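Local coordinates for protein SeqA (Vibrio cholerae, PDB 3SK7) that binds pairs of hemimethylated GATC sequences in the replication origin and so keeps a newly copied origin from firing again in the same cell cycle, at residues R9-S14 with F27-S32; Q97-M102 with S106-K111. All blocks are in the same frame, centred on the assembly; numbering follows the deposited sequence. Where two conformers were deposited one is given.

Interaction 1. Residues R9-S14 with F27-S32; sequences RSLLIS and FMLILS
Leu11, near the end of helix 3-12, reaches across to Leu29 and Ile30 of helix 23-37 and makes every close contact between 9-14 and 27-32. Starting at the backbone, its CB points toward the facing helix, and CG lies opposite the backbone N (chi1 175°), which carries the fork across to helix 23-37. There the two methyls part company. CD1 goes to Leu29, lying 3.9 Å from CG of Leu29 and just as close to its CD2; the two leucines slide past each other in opposite directions. CD2 comes down on Ile30 instead, 4.1 Å from Ile30 CG1 and equally near Ile30 CA, with the two side chains at about a right angle. Behind the fork, the carbonyl O of Leu11 takes two hydrogen bonds from Ser14: one from its N at 3.0 Å, and one from its OG at 2.7 Å, tilted 18° from the carbonyl plane. Ser14 OG also caps the next helix through the N of Phe17, a residue that Leu11 and Ile30 both touch. This is plain helix-helix packing in the buried part of the fold: no hydrogen bond or charge pair joins the two segments, so dispersion and the burial of methyl groups hold them.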
# COMPACT_ATOMS: atom_id res chain seq x y z
N ARG A 9 -9.25 -1.13 10.11
CA ARG A 9 -9.45 -0.33 11.31
C ARG A 9 -8.56 -0.84 12.44
O ARG A 9 -7.93 -0.06 13.14
CB ARG A 9 -10.92 -0.37 11.73
CG ARG A 9 -11.34 0.78 12.56
CD ARG A 9 -12.69 0.48 13.21
NE ARG A 9 -12.80 1.15 14.50
CZ ARG A 9 -12.46 0.61 15.68
NH1 ARG A 9 -12.60 1.32 16.77
NH2 ARG A 9 -12.00 -0.63 15.76
N SER A 10 -8.50 -2.15 12.61
CA SER A 10 -7.65 -2.72 13.64
C SER A 10 -6.18 -2.34 13.44
O SER A 10 -5.47 -2.06 14.42
CB SER A 10 -7.78 -4.24 13.69
OG SER A 10 -9.07 -4.64 14.17
N LEU A 11 -5.71 -2.33 12.19
CA LEU A 11 -4.35 -1.85 11.92
C LEU A 11 -4.13 -0.43 12.46
O LEU A 11 -3.09 -0.14 13.11
CB LEU A 11 -4.07 -1.89 10.42
CG LEU A 11 -2.73 -1.29 9.99
CD1 LEU A 11 -1.60 -2.14 10.51
CD2 LEU A 11 -2.62 -1.20 8.51
N LEU A 12 -5.08 0.44 12.17
CA LEU A 12 -4.87 1.85 12.46
C LEU A 12 -4.75 2.13 13.95
O LEU A 12 -4.12 3.10 14.35
CB LEU A 12 -6.01 2.68 11.88
CG LEU A 12 -6.12 2.74 10.37
CD1 LEU A 12 -7.24 3.66 9.97
CD2 LEU A 12 -4.83 3.23 9.81
N ILE A 13 -5.35 1.27 14.77
CA ILE A 13 -5.30 1.47 16.22
C ILE A 13 -4.31 0.53 16.91
O ILE A 13 -4.20 0.51 18.15
CB ILE A 13 -6.68 1.31 16.87
CG1 ILE A 13 -7.19 -0.12 16.77
CG2 ILE A 13 -7.63 2.28 16.25
CD1 ILE A 13 -8.53 -0.37 17.46
N SER A 14 -3.57 -0.23 16.11
CA SER A 14 -2.60 -1.20 16.62
C SER A 14 -1.32 -0.55 17.13
O SER A 14 -0.93 0.53 16.69
CB SER A 14 -2.24 -2.24 15.55
OG SER A 14 -1.40 -1.71 14.53
N PHE A 27 3.04 3.58 5.09
CA PHE A 27 2.68 3.23 3.71
C PHE A 27 2.93 1.74 3.47
O PHE A 27 2.06 1.00 3.00
CB PHE A 27 3.49 4.10 2.77
CG PHE A 27 3.35 3.80 1.30
CD1 PHE A 27 2.17 4.04 0.63
CD2 PHE A 27 4.43 3.34 0.58
CE1 PHE A 27 2.08 3.84 -0.73
CE2 PHE A 27 4.32 3.13 -0.78
CZ PHE A 27 3.15 3.38 -1.43
N MET A 28 4.14 1.30 3.79
CA MET A 28 4.49 -0.09 3.60
C MET A 28 3.65 -1.08 4.42
O MET A 28 3.23 -2.13 3.90
CB MET A 28 5.98 -0.32 3.88
CG MET A 28 6.92 0.28 2.83
SD MET A 28 6.58 -0.37 1.20
CE MET A 28 8.11 -0.17 0.36
N LEU A 29 3.40 -0.74 5.69
CA LEU A 29 2.61 -1.63 6.52
C LEU A 29 1.15 -1.68 6.05
O LEU A 29 0.52 -2.73 6.09
CB LEU A 29 2.70 -1.22 7.99
CG LEU A 29 1.97 -2.09 9.00
CD1 LEU A 29 2.34 -3.55 8.84
CD2 LEU A 29 2.27 -1.62 10.41
N ILE A 30 0.63 -0.56 5.60
CA ILE A 30 -0.70 -0.55 5.00
C ILE A 30 -0.78 -1.50 3.79
O ILE A 30 -1.70 -2.33 3.68
CB ILE A 30 -1.10 0.87 4.59
CG1 ILE A 30 -1.50 1.69 5.81
CG2 ILE A 30 -2.26 0.86 3.59
CD1 ILE A 30 -1.48 3.19 5.58
N LEU A 31 0.19 -1.38 2.88
CA LEU A 31 0.23 -2.28 1.72
C LEU A 31 0.39 -3.75 2.13
O LEU A 31 -0.31 -4.62 1.60
CB LEU A 31 1.32 -1.87 0.76
CG LEU A 31 1.12 -0.51 0.07
CD1 LEU A 31 2.42 -0.08 -0.58
CD2 LEU A 31 0.01 -0.56 -0.94
N SER A 32 1.29 -4.02 3.06
CA SER A 32 1.47 -5.40 3.52
C SER A 32 0.18 -5.94 4.07
O SER A 32 -0.15 -7.13 3.88
CB SER A 32 2.55 -5.48 4.61
OG SER A 32 3.85 -5.17 4.12

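Interaction 2. Residues Q97-M102 with S106-K111; sequences QVMVRM and SDIIEK
Ile109 is the bump here, pushing out from helix 106-114 between Met99 and Val100 of helix 88-101. Its CG1 stands opposite its own carbonyl carbon (chi1 -63°) and the chain then runs on extended, carrying CD1 up to the other helix. That methyl settles over the backbone step from Met99 to Val100: it is 3.7 Å from Val100 CG2, 3.8 Å from Val100 N and also near Met99 CB. Ile109 and Val100 meet crosswise, close to a right angle. Met99 forms the other wall of the hollow. Its CB lies 3.8 Å from Ile109 CG1, and as the two side chains slide past each other the bend at chi3 (72°) brings the terminal methyl back, so that Met99 CE sits 4.0 Å from Ile109 CG1. The same CE has a looser neighbour in Ile108 CG2 at 4.3 Å. All the contacts between side chains are apolar.

The two helical segments run nearly antiparallel, at 160°, with axes 10.2 Å apart, as in a helical hairpin closed by a very short connection. Phe104, in that connection, touches both Met99 and Ile109. Ile108 packs against Val5 and Met8 of helix 3-12, while Val98, Arg101 and Met102 lean on helix 39-47, where Arg101 forms a salt bridge with Glu44.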
# COMPACT_ATOMS: atom_id res chain seq x y z
N GLN A 97 -6.12 4.29 -4.70
CA GLN A 97 -6.37 3.58 -5.95
C GLN A 97 -6.49 2.08 -5.70
O GLN A 97 -7.43 1.39 -6.20
CB GLN A 97 -5.26 3.85 -6.97
CG GLN A 97 -5.32 5.24 -7.57
CD GLN A 97 -4.03 5.66 -8.28
OE1 GLN A 97 -3.19 4.84 -8.64
NE2 GLN A 97 -3.89 6.97 -8.49
N VAL A 98 -5.55 1.56 -4.93
CA VAL A 98 -5.57 0.14 -4.62
C VAL A 98 -6.83 -0.25 -3.83
O VAL A 98 -7.51 -1.24 -4.15
CB VAL A 98 -4.31 -0.25 -3.83
CG1 VAL A 98 -4.43 -1.65 -3.25
CG2 VAL A 98 -3.06 -0.16 -4.71
N MET A 99 -7.14 0.52 -2.79
CA MET A 99 -8.24 0.16 -1.92
C MET A 99 -9.58 0.31 -2.62
O MET A 99 -10.48 -0.48 -2.40
CB MET A 99 -8.22 1.01 -0.64
CG MET A 99 -7.11 0.62 0.32
SD MET A 99 -7.20 1.42 1.93
CE MET A 99 -8.58 0.57 2.61
N VAL A 100 -9.71 1.33 -3.48
CA VAL A 100 -10.93 1.47 -4.26
C VAL A 100 -11.13 0.27 -5.17
O VAL A 100 -12.26 -0.29 -5.25
CB VAL A 100 -10.89 2.76 -5.12
CG1 VAL A 100 -11.96 2.73 -6.17
CG2 VAL A 100 -11.08 3.97 -4.25
N ARG A 101 -10.07 -0.15 -5.84
CA ARG A 101 -10.17 -1.30 -6.73
C ARG A 101 -10.46 -2.61 -5.99
O ARG A 101 -11.16 -3.49 -6.51
CB ARG A 101 -8.91 -1.43 -7.54
CG ARG A 101 -8.93 -2.52 -8.53
CD ARG A 101 -9.91 -2.23 -9.64
NE ARG A 101 -9.67 -3.16 -10.73
CZ ARG A 101 -10.03 -2.95 -11.98
NH1 ARG A 101 -9.74 -3.86 -12.88
NH2 ARG A 101 -10.69 -1.84 -12.32
N MET A 102 -9.94 -2.72 -4.77
CA MET A 102 -10.21 -3.89 -3.95
C MET A 102 -11.62 -3.91 -3.36
O MET A 102 -12.02 -4.89 -2.74
CB MET A 102 -9.20 -3.99 -2.80
CG MET A 102 -7.77 -4.34 -3.20
SD MET A 102 -6.62 -4.41 -1.81
CE MET A 102 -7.12 -5.91 -0.99
N SER A 106 -15.43 4.21 0.97
CA SER A 106 -14.60 5.40 1.01
C SER A 106 -14.29 5.81 2.42
O SER A 106 -13.28 6.42 2.68
CB SER A 106 -15.30 6.55 0.29
OG SER A 106 -15.65 6.17 -1.01
N ASP A 107 -15.16 5.47 3.36
CA ASP A 107 -14.98 5.91 4.75
C ASP A 107 -13.65 5.42 5.35
O ASP A 107 -12.82 6.20 5.86
CB ASP A 107 -16.16 5.42 5.59
CG ASP A 107 -17.50 5.76 4.96
OD1 ASP A 107 -18.04 6.86 5.23
OD2 ASP A 107 -18.04 4.93 4.20
N ILE A 108 -13.44 4.11 5.26
CA ILE A 108 -12.21 3.52 5.78
C ILE A 108 -11.01 3.95 4.93
O ILE A 108 -9.92 4.12 5.45
CB ILE A 108 -12.28 1.97 5.85
CG1 ILE A 108 -11.08 1.40 6.60
CG2 ILE A 108 -12.35 1.35 4.46
CD1 ILE A 108 -10.91 1.97 8.03
N ILE A 109 -11.23 4.17 3.64
CA ILE A 109 -10.13 4.58 2.77
C ILE A 109 -9.61 5.96 3.20
O ILE A 109 -8.40 6.19 3.26
CB ILE A 109 -10.55 4.62 1.28
CG1 ILE A 109 -10.96 3.23 0.80
CG2 ILE A 109 -9.43 5.16 0.46
CD1 ILE A 109 -11.36 3.18 -0.65
N GLU A 110 -10.52 6.87 3.49
CA GLU A 110 -10.13 8.19 3.98
C GLU A 110 -9.34 8.08 5.28
O GLU A 110 -8.31 8.75 5.44
CB GLU A 110 -11.38 9.06 4.19
CG GLU A 110 -11.05 10.48 4.68
CD GLU A 110 -12.27 11.29 5.11
OE1 GLU A 110 -13.36 10.69 5.27
OE2 GLU A 110 -12.13 12.53 5.29
N LYS A 111 -9.80 7.24 6.21
CA LYS A 111 -9.04 7.10 7.46
C LYS A 111 -7.65 6.52 7.24
O LYS A 111 -6.68 6.96 7.86
CB LYS A 111 -9.81 6.28 8.49
CG LYS A 111 -11.19 6.87 8.79
CD LYS A 111 -11.99 6.00 9.69
CE LYS A 111 -13.40 6.55 9.83
NZ LYS A 111 -13.43 7.94 10.37

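How the interactions relate
Both contacts are buried and apolar, without a hydrogen bond across either, yet they join different parts of the helical domain. Interaction 1 links two helices with helix 15-18 between them in sequence, and rests on three side chains; interaction 2 closes a hairpin of sequence neighbours and draws on four. The second buries somewhat more surface, 182 against 139 Å², and reaches the outside at Val100. Their centres are 13 Å apart and they touch directly: Leu12 CD1 lies 4.0 Å from Lys111 CB, and Ile108 CD1 packs near Arg9 N. Val95 and Val112, from the two hairpin helices, also meet Ile30, making the packing continuous.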